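Local coordinates for protein Hcp1 family type VI secretion system effector (Salmonella typhimurium, PDB 5XHH) that probably forms the ring-shaped building blocks of the type VI secretion tube and may accompany or chaperone secreted effectors, at residues 81-86 with 98-103; 104-109 with 123-128. One frame throughout, in Å; residues are numbered along the deposited sequence.

Contact 1. Residues 81-86 with 98-103; sequences QAILVM and KYTFTD
Ala82 and Phe101, then Leu84 and Tyr99, are the hydrogen-bonded pairs of an antiparallel beta hairpin within the barrel-like Hcp fold; the two strand axes run at 164° to each other and come within 4.6 Å. Each pair exchanges two backbone bonds, the straightest being Leu84 N to Tyr99 O, 2.8 Å with 171° at the hydrogen. Between them, the non-hydrogen-bonded pair Ile83 and Thr100 brings Ile83 CA to 3.4 Å from Tyr99 O, a CA-H...O contact.

One face carries Ala82, Leu84, Tyr99 and Phe101. The Phe101 ring presents its edge to Leu84, with CE1 4.0 Å from Leu84 CB in the ring plane. The Tyr99 ring meets Trp32 edge-to-face and also touches Trp30, both of strand 29-36, while Leu84 also meets Ile5 and Leu7 of strand 3-9.

On the other face the extended Lys98 chain, its CG anti to the backbone N (chi1 176°), crosses both branched neighbours on the opposite strand. Val85 CG2 touches its middle methylenes, Lys98 CG at 3.9 Å, and further out Ile83 CG2 meets Lys98 CE at 3.6 Å.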
loop_
_atom_site.group_PDB
_atom_site.type_symbol
_atom_site.label_atom_id
_atom_site.label_comp_id
_atom_site.label_asym_id
_atom_site.label_seq_id
_atom_site.Cartn_x
_atom_site.Cartn_y
_atom_site.Cartn_z
ATOM N N GLN A 81 8.258 -2.867 6.486
ATOM C CA GLN A 81 8.123 -2.280 5.159
ATOM C C GLN A 81 7.043 -2.996 4.354
ATOM O O GLN A 81 6.583 -4.089 4.706
ATOM C CB GLN A 81 9.465 -2.272 4.396
ATOM C CG GLN A 81 9.808 -3.538 3.658
ATOM C CD GLN A 81 10.926 -3.363 2.622
ATOM O OE1 GLN A 81 11.111 -4.224 1.780
ATOM N NE2 GLN A 81 11.673 -2.259 2.694
ATOM N N ALA A 82 6.635 -2.334 3.270
ATOM C CA ALA A 82 5.700 -2.874 2.296
ATOM C C ALA A 82 6.079 -2.316 0.936
ATOM O O ALA A 82 6.492 -1.167 0.838
ATOM C CB ALA A 82 4.244 -2.504 2.626
ATOM N N ILE A 83 5.933 -3.121 -0.108
ATOM C CA ILE A 83 6.352 -2.731 -1.446
ATOM C C ILE A 83 5.170 -2.898 -2.378
ATOM O O ILE A 83 4.623 -3.999 -2.505
ATOM C CB ILE A 83 7.545 -3.556 -1.947
ATOM C CG1 ILE A 83 8.720 -3.437 -0.976
ATOM C CG2 ILE A 83 7.928 -3.087 -3.335
ATOM C CD1 ILE A 83 9.917 -4.336 -1.324
ATOM N N LEU A 84 4.777 -1.815 -3.031
ATOM C CA LEU A 84 3.674 -1.815 -3.973
ATOM C C LEU A 84 4.275 -1.656 -5.359
ATOM O O LEU A 84 4.996 -0.693 -5.614
ATOM C CB LEU A 84 2.685 -0.691 -3.646
ATOM C CG LEU A 84 1.300 -0.707 -4.299
ATOM C CD1 LEU A 84 0.447 0.449 -3.767
ATOM C CD2 LEU A 84 1.399 -0.609 -5.808
ATOM N N VAL A 85 3.965 -2.590 -6.250
ATOM C CA VAL A 85 4.510 -2.606 -7.597
ATOM C C VAL A 85 3.357 -2.658 -8.594
ATOM O O VAL A 85 2.397 -3.406 -8.402
ATOM C CB VAL A 85 5.457 -3.803 -7.790
ATOM C CG1 VAL A 85 5.576 -4.139 -9.241
ATOM C CG2 VAL A 85 6.835 -3.507 -7.154
ATOM N N MET A 86 3.453 -1.862 -9.656
ATOM C CA MET A 86 2.467 -1.857 -10.725
ATOM C C MET A 86 3.171 -2.021 -12.061
ATOM O O MET A 86 4.184 -1.347 -12.330
ATOM C CB MET A 86 1.648 -0.564 -10.698
ATOM C CG MET A 86 0.455 -0.532 -11.623
ATOM S SD MET A 86 -0.678 0.773 -11.083
ATOM C CE MET A 86 -1.915 0.685 -12.388
ATOM N N LYS A 98 6.967 1.647 -8.636
ATOM C CA LYS A 98 7.176 1.007 -7.335
ATOM C C LYS A 98 7.134 2.024 -6.196
ATOM O O LYS A 98 7.771 3.073 -6.270
ATOM C CB LYS A 98 8.512 0.252 -7.324
ATOM C CG LYS A 98 8.900 -0.370 -5.994
ATOM C CD LYS A 98 10.030 -1.423 -6.201
ATOM C CE LYS A 98 10.841 -1.640 -4.937
ATOM N NZ LYS A 98 11.795 -2.824 -4.953
ATOM N N TYR A 99 6.370 1.724 -5.149
ATOM C CA TYR A 99 6.408 2.481 -3.905
ATOM C C TYR A 99 6.911 1.567 -2.797
ATOM O O TYR A 99 6.386 0.462 -2.610
ATOM C CB TYR A 99 5.033 3.032 -3.503
ATOM C CG TYR A 99 4.342 3.884 -4.537
ATOM C CD1 TYR A 99 4.683 5.217 -4.714
ATOM C CD2 TYR A 99 3.322 3.364 -5.312
ATOM C CE1 TYR A 99 4.032 6.009 -5.668
ATOM C CE2 TYR A 99 2.678 4.131 -6.261
ATOM C CZ TYR A 99 3.037 5.454 -6.431
ATOM O OH TYR A 99 2.383 6.196 -7.364
ATOM N N THR A 100 7.892 2.035 -2.048
ATOM C CA THR A 100 8.417 1.324 -0.884
ATOM C C THR A 100 8.047 2.147 0.341
ATOM O O THR A 100 8.523 3.274 0.503
ATOM C CB THR A 100 9.930 1.123 -0.997
ATOM O OG1 THR A 100 10.207 0.331 -2.157
ATOM C CG2 THR A 100 10.460 0.410 0.213
ATOM N N PHE A 101 7.169 1.603 1.170
ATOM C CA PHE A 101 6.715 2.248 2.392
ATOM C C PHE A 101 7.428 1.600 3.571
ATOM O O PHE A 101 7.744 0.405 3.538
ATOM C CB PHE A 101 5.200 2.104 2.597
ATOM C CG PHE A 101 4.358 2.483 1.406
ATOM C CD1 PHE A 101 4.023 1.543 0.445
ATOM C CD2 PHE A 101 3.844 3.763 1.285
ATOM C CE1 PHE A 101 3.212 1.890 -0.645
ATOM C CE2 PHE A 101 3.048 4.115 0.214
ATOM C CZ PHE A 101 2.730 3.185 -0.753
ATOM N N THR A 102 7.671 2.385 4.621
ATOM C CA THR A 102 8.220 1.802 5.838
ATOM C C THR A 102 7.422 2.244 7.052
ATOM O O THR A 102 6.765 3.287 7.040
ATOM C CB THR A 102 9.692 2.180 6.074
ATOM O OG1 THR A 102 9.775 3.561 6.425
ATOM C CG2 THR A 102 10.543 1.887 4.858
ATOM N N ASP A 103 7.525 1.442 8.115
ATOM C CA ASP A 103 6.954 1.760 9.423
ATOM C C ASP A 103 5.443 1.975 9.304
ATOM O O ASP A 103 4.913 3.076 9.440
ATOM C CB ASP A 103 7.657 2.982 10.028
ATOM C CG ASP A 103 7.074 3.400 11.360
ATOM O OD1 ASP A 103 6.842 2.521 12.214
ATOM O OD2 ASP A 103 6.839 4.615 11.540
#

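Contact 2. Residues 104-109 with 123-128; sequences LIVAVV and ETVELS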
loop_
_atom_site.group_PDB
_atom_site.type_symbol
_atom_site.label_atom_id
_atom_site.label_comp_id
_atom_site.label_asym_id
_atom_site.label_seq_id
_atom_site.Cartn_x
_atom_site.Cartn_y
_atom_site.Cartn_z
ATOM N N LEU A 104 4.762 0.874 9.038
ATOM C CA LEU A 104 3.340 0.894 8.757
ATOM C C LEU A 104 2.551 0.287 9.909
ATOM O O LEU A 104 3.051 -0.567 10.649
ATOM C CB LEU A 104 3.021 0.135 7.462
ATOM C CG LEU A 104 3.715 0.626 6.187
ATOM C CD1 LEU A 104 5.054 -0.122 5.920
ATOM C CD2 LEU A 104 2.773 0.549 4.973
ATOM N N ILE A 105 1.308 0.751 10.040
ATOM C CA ILE A 105 0.295 0.159 10.904
ATOM C C ILE A 105 -0.949 -0.086 10.058
ATOM O O ILE A 105 -1.274 0.718 9.175
ATOM C CB ILE A 105 -0.031 1.080 12.101
ATOM C CG1 ILE A 105 1.179 1.207 13.034
ATOM C CG2 ILE A 105 -1.201 0.548 12.901
ATOM C CD1 ILE A 105 0.957 2.215 14.144
ATOM N N VAL A 106 -1.641 -1.193 10.316
ATOM C CA VAL A 106 -2.922 -1.455 9.661
ATOM C C VAL A 106 -3.988 -0.645 10.385
ATOM O O VAL A 106 -4.326 -0.942 11.532
ATOM C CB VAL A 106 -3.269 -2.945 9.655
ATOM C CG1 VAL A 106 -4.540 -3.178 8.836
ATOM C CG2 VAL A 106 -2.109 -3.757 9.076
ATOM N N ALA A 107 -4.530 0.377 9.718
ATOM C CA ALA A 107 -5.452 1.269 10.407
ATOM C C ALA A 107 -6.910 0.890 10.192
ATOM O O ALA A 107 -7.737 1.150 11.076
ATOM C CB ALA A 107 -5.242 2.721 9.957
ATOM N N VAL A 108 -7.244 0.307 9.038
ATOM C CA VAL A 108 -8.632 -0.042 8.715
ATOM C C VAL A 108 -8.650 -1.354 7.950
ATOM O O VAL A 108 -7.861 -1.538 7.017
ATOM C CB VAL A 108 -9.346 1.038 7.864
ATOM C CG1 VAL A 108 -10.724 0.552 7.447
ATOM C CG2 VAL A 108 -9.473 2.347 8.610
ATOM N N VAL A 109 -9.558 -2.261 8.327
ATOM C CA VAL A 109 -9.848 -3.449 7.533
ATOM C C VAL A 109 -11.363 -3.559 7.376
ATOM O O VAL A 109 -12.094 -3.621 8.369
ATOM C CB VAL A 109 -9.261 -4.737 8.149
ATOM C CG1 VAL A 109 -9.417 -5.897 7.178
ATOM C CG2 VAL A 109 -7.777 -4.552 8.471
ATOM N N GLU A 123 -12.309 -6.446 0.075
ATOM C CA GLU A 123 -11.866 -5.920 1.358
ATOM C C GLU A 123 -11.027 -4.680 1.111
ATOM O O GLU A 123 -9.985 -4.755 0.434
ATOM C CB GLU A 123 -11.071 -6.978 2.107
ATOM C CG GLU A 123 -10.662 -6.617 3.507
ATOM C CD GLU A 123 -10.031 -7.802 4.206
ATOM O OE1 GLU A 123 -10.720 -8.432 5.024
ATOM O OE2 GLU A 123 -8.849 -8.121 3.923
ATOM N N THR A 124 -11.486 -3.554 1.651
ATOM C CA THR A 124 -10.718 -2.320 1.659
ATOM C C THR A 124 -9.835 -2.279 2.896
ATOM O O THR A 124 -10.246 -2.690 3.981
ATOM C CB THR A 124 -11.658 -1.109 1.624
ATOM O OG1 THR A 124 -12.352 -1.112 0.383
ATOM C CG2 THR A 124 -10.892 0.213 1.763
ATOM N N VAL A 125 -8.609 -1.804 2.720
ATOM C CA VAL A 125 -7.601 -1.791 3.768
ATOM C C VAL A 125 -6.909 -0.437 3.747
ATOM O O VAL A 125 -6.583 0.090 2.679
ATOM C CB VAL A 125 -6.563 -2.918 3.575
ATOM C CG1 VAL A 125 -5.534 -2.903 4.706
ATOM C CG2 VAL A 125 -7.248 -4.273 3.467
ATOM N N GLU A 126 -6.680 0.120 4.920
ATOM C CA GLU A 126 -5.861 1.306 5.057
ATOM C C GLU A 126 -4.660 0.972 5.921
ATOM O O GLU A 126 -4.814 0.380 7.003
ATOM C CB GLU A 126 -6.642 2.457 5.658
ATOM C CG GLU A 126 -7.733 2.990 4.754
ATOM C CD GLU A 126 -8.425 4.175 5.387
ATOM O OE1 GLU A 126 -7.770 4.850 6.211
ATOM O OE2 GLU A 126 -9.608 4.427 5.069
ATOM N N LEU A 127 -3.480 1.360 5.422
ATOM C CA LEU A 127 -2.204 1.227 6.110
ATOM C C LEU A 127 -1.612 2.615 6.274
ATOM O O LEU A 127 -1.419 3.334 5.287
ATOM C CB LEU A 127 -1.227 0.350 5.330
ATOM C CG LEU A 127 -1.636 -1.007 4.774
ATOM C CD1 LEU A 127 -0.511 -1.560 3.926
ATOM C CD2 LEU A 127 -2.011 -1.974 5.883
ATOM N N SER A 128 -1.329 3.000 7.508
ATOM C CA SER A 128 -0.585 4.229 7.689
ATOM C C SER A 128 0.891 3.931 7.490
ATOM O O SER A 128 1.351 2.820 7.741
ATOM C CB SER A 128 -0.834 4.814 9.075
ATOM O OG SER A 128 -0.298 3.945 10.043
#
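Glu126 O receives two backbone N-H groups from the facing strand, Ala107 N at 2.7 Å and Val108 N at 3.2 Å, both arriving from the same face of its carbonyl plane. This is a classic beta bulge: Val106 pairs with Leu127, but two residues later Val108 faces Glu126, and Ala107 takes up the extra place with a psi of -31°. Glu126 N returns a bond to Val108 O. Nearer the start of strand 104-113, Ile105 N and O bond to Ser128 O and N.

Within the bulge, the side chains of Val108 and Glu126 run alongside each other, CB to CB 3.8 Å, and the carboxylate lies near Val108 CG2. On the other face Leu127 CD2 meets Val106 CG2 at 3.7 Å. Leu127 CB also meets Leu104 CD2, at 4.0 Å. Glu123, with CG anti to its backbone N (chi1 -174°), reaches over to the neighbouring strand and places OE1 3.6 Å from Val109 CG1.

Farther out, helix 66-75 covers Val106 and Val109 through Cys73. Asn55 bonds Glu126 OE1, while Ser66 and His60 both bond Glu123 OE2. The two carboxylates pack on valine methyls here but find polar partners elsewhere; for buried Glu123, the two bonds on OE2 probably offset part of the cost of placing a carboxylate against hydrocarbon.

How the contacts relate
Contact 1 and contact 2 are antiparallel hairpins that follow one another along the chain, with contact 1 complete before contact 2 begins and their centres about 14 Å apart. They belong to different sheets: strands 79-88 and 97-102 sit inside the larger one, whereas 121-129 and 104-113, the outermost strand within this chain, belong to the four-stranded one. The chain turns a corner at Asp103, so strand 97-102 passes almost directly into 104-113. Across this corner Leu104 CD1 packs 3.8 Å from Ala82 N, and Leu104 shares a backbone bond with Ile79. The two sheets thus meet at this corner, consistent with the beta-barrel fold of Hcp proteins.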